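Aminotransferase class I and II (PDB 3OP7) probably catalyses pyridoxal phosphate-dependent transfer of amino groups, carrying its cofactor as a Schiff base on a lysine. Local coordinates at residues 64-68 with 260-264. Sequence-based numbering, arbitrary orientation. Where two conformers were deposited one is given.
Sequences GSPAF and DLVAQ
Ser65 and Asp260 carry the polar part of this contact. Two hydrogen bonds from Ser65 converge on one carboxylate oxygen. The backbone N of Ser65 gives a nearly straight bond to Asp260 OD1 (3.1 Å, 167°), arriving from above the carboxylate plane. The hydroxyl OG of Ser65 donates to the same Asp260 OD1 at 3.0 Å, and OD1 receives it on its syn lone pair. Ser65 is also the N-cap of helix 66-73: its OG accepts from Phe68 N at 3.1 Å. With chi1 at 59°, OG sits between the backbone N and the carbonyl carbon of its own residue, where it can serve both partners.

The other oxygen is held within helix 257-268. Gln264 NE2, one turn on, donates to Asp260 OD2 at 2.9 Å. OD2 lies near the Gln264 amide plane, and the amide meets it on the syn side, tilted out of the carboxylate plane. The chain of Gln264 is extended beyond CG and lies over the Ser65 side chain. Gln264 OE1 lies 3.4 Å from Ala67 CB.

Apolar packing lies beside this network. Phe68 CD1 rests 3.9 Å from Ala263 CB. The Phe68 side chain also touches Ile84 and Ile231. Separately, Phe68 CB makes a carbon–oxygen contact with Asp260 OD1, the ring and carboxylate planes being inclined by 58°.

The contact joins the start of helix 66-73 to the flank of helix 257-268 in the aminotransferase class I and II fold. Gln86, from strand 84-87, adds a third donor to Asp260 OD1. The buried carboxylate is therefore gripped through both oxygens, which limits its rotation and would probably favour its ionised form. The Ser65 hydroxyl links the two helices by capping one while donating to an acid of the other.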
ATOM      1  N   GLY A  64      -0.810   8.340 -10.977  1.00 22.08           N
ATOM      2  CA  GLY A  64      -1.916   7.961 -11.850  1.00 23.59           C
ATOM      3  C   GLY A  64      -1.797   8.656 -13.214  1.00 23.33           C
ATOM      4  O   GLY A  64      -1.293   9.788 -13.329  1.00 23.44           O
ATOM      5  N   SER A  65      -2.312   8.000 -14.241  1.00 22.93           N
ATOM      6  CA  SER A  65      -2.219   8.473 -15.593  1.00 23.11           C
ATOM      7  C   SER A  65      -3.042   9.731 -15.785  1.00 23.58           C
ATOM      8  O   SER A  65      -3.986  10.009 -15.002  1.00 22.23           O
ATOM      9  CB  SER A  65      -2.721   7.400 -16.565  1.00 24.17           C
ATOM     10  OG  SER A  65      -4.064   7.047 -16.308  1.00 25.37           O
ATOM     11  N   PRO A  66      -2.741  10.482 -16.839  1.00 24.99           N
ATOM     12  CA  PRO A  66      -3.553  11.675 -17.101  1.00 25.64           C
ATOM     13  C   PRO A  66      -5.015  11.324 -17.356  1.00 24.99           C
ATOM     14  O   PRO A  66      -5.936  12.074 -16.957  1.00 26.03           O
ATOM     15  CB  PRO A  66      -2.866  12.272 -18.334  1.00 27.08           C
ATOM     16  CG  PRO A  66      -1.439  11.835 -18.196  1.00 27.90           C
ATOM     17  CD  PRO A  66      -1.522  10.456 -17.668  1.00 26.18           C
ATOM     18  N   ALA A  67      -5.253  10.188 -18.000  1.00 25.73           N
ATOM     19  CA  ALA A  67      -6.640   9.748 -18.270  1.00 26.34           C
ATOM     20  C   ALA A  67      -7.349   9.381 -16.958  1.00 25.08           C
ATOM     21  O   ALA A  67      -8.497   9.719 -16.755  1.00 25.19           O
ATOM     22  CB  ALA A  67      -6.660   8.550 -19.242  1.00 28.05           C
ATOM     23  N   PHE A  68      -6.633   8.685 -16.077  1.00 23.31           N
ATOM     24  CA  PHE A  68      -7.151   8.379 -14.729  1.00 23.26           C
ATOM     25  C   PHE A  68      -7.532   9.659 -13.976  1.00 23.02           C
ATOM     26  O   PHE A  68      -8.649   9.814 -13.488  1.00 23.34           O
ATOM     27  CB  PHE A  68      -6.120   7.577 -13.934  1.00 22.75           C
ATOM     28  CG  PHE A  68      -6.519   7.331 -12.530  1.00 20.59           C
ATOM     29  CD1 PHE A  68      -7.350   6.272 -12.221  1.00 20.63           C
ATOM     30  CD2 PHE A  68      -6.042   8.142 -11.508  1.00 20.08           C
ATOM     31  CE1 PHE A  68      -7.717   6.028 -10.891  1.00 19.64           C
ATOM     32  CE2 PHE A  68      -6.437   7.921 -10.135  1.00 22.22           C
ATOM     33  CZ  PHE A  68      -7.272   6.859  -9.843  1.00 19.66           C
ATOM     34  N   ASP A 260      -3.497   0.682 -13.235  1.00 19.84           N
ATOM     35  CA  ASP A 260      -3.882   1.967 -13.774  1.00 21.25           C
ATOM     36  C   ASP A 260      -4.496   1.863 -15.190  1.00 21.81           C
ATOM     37  O   ASP A 260      -5.428   2.584 -15.517  1.00 22.46           O
ATOM     38  CB  ASP A 260      -2.701   2.945 -13.737  1.00 22.24           C
ATOM     39  CG  ASP A 260      -2.964   4.201 -14.565  1.00 21.85           C
ATOM     40  OD1 ASP A 260      -3.512   5.180 -14.044  1.00 21.86           O
ATOM     41  OD2 ASP A 260      -2.575   4.170 -15.747  1.00 24.63           O
ATOM     42  N   LEU A 261      -3.945   1.002 -16.052  1.00 21.36           N
ATOM     43  CA  LEU A 261      -4.482   0.793 -17.415  0.50 23.39           C
ATOM     44  C   LEU A 261      -5.927   0.308 -17.352  1.00 23.57           C
ATOM     45  O   LEU A 261      -6.800   0.825 -18.075  1.00 24.00           O
ATOM     46  CB  LEU A 261      -3.639  -0.232 -18.164  0.50 24.49           C
ATOM     47  CG  LEU A 261      -2.940   0.032 -19.490  0.50 29.44           C
ATOM     48  CD1 LEU A 261      -3.087  -1.215 -20.338  0.50 25.24           C
ATOM     49  CD2 LEU A 261      -3.369   1.327 -20.262  0.50 22.53           C
ATOM     50  N   VAL A 262      -6.187  -0.685 -16.504  1.00 22.28           N
ATOM     51  CA  VAL A 262      -7.558  -1.185 -16.323  1.00 22.24           C
ATOM     52  C   VAL A 262      -8.423  -0.085 -15.731  1.00 23.12           C
ATOM     53  O   VAL A 262      -9.569   0.094 -16.164  1.00 22.93           O
ATOM     54  CB  VAL A 262      -7.630  -2.461 -15.446  1.00 22.38           C
ATOM     55  CG1 VAL A 262      -9.088  -2.881 -15.188  1.00 22.36           C
ATOM     56  CG2 VAL A 262      -6.803  -3.600 -16.101  1.00 21.79           C
ATOM     57  N   ALA A 263      -7.870   0.689 -14.799  1.00 22.80           N
ATOM     58  CA  ALA A 263      -8.670   1.766 -14.173  1.00 23.67           C
ATOM     59  C   ALA A 263      -9.093   2.792 -15.237  1.00 23.24           C
ATOM     60  O   ALA A 263     -10.197   3.266 -15.193  1.00 26.65           O
ATOM     61  CB  ALA A 263      -7.874   2.463 -13.044  1.00 22.52           C
ATOM     62  N   GLN A 264      -8.182   3.129 -16.165  1.00 25.49           N
ATOM     63  CA  GLN A 264      -8.486   4.099 -17.226  1.00 25.50           C
ATOM     64  C   GLN A 264      -9.719   3.588 -18.025  1.00 26.69           C
ATOM     65  O   GLN A 264     -10.648   4.327 -18.332  1.00 27.94           O
ATOM     66  CB  GLN A 264      -7.313   4.242 -18.189  1.00 27.78           C
ATOM     67  CG  GLN A 264      -6.086   4.984 -17.651  1.00 25.19           C
ATOM     68  CD  GLN A 264      -4.976   5.082 -18.678  1.00 27.32           C
ATOM     69  OE1 GLN A 264      -5.197   5.490 -19.827  1.00 29.84           O
ATOM     70  NE2 GLN A 264      -3.797   4.678 -18.289  1.00 26.42           N
TER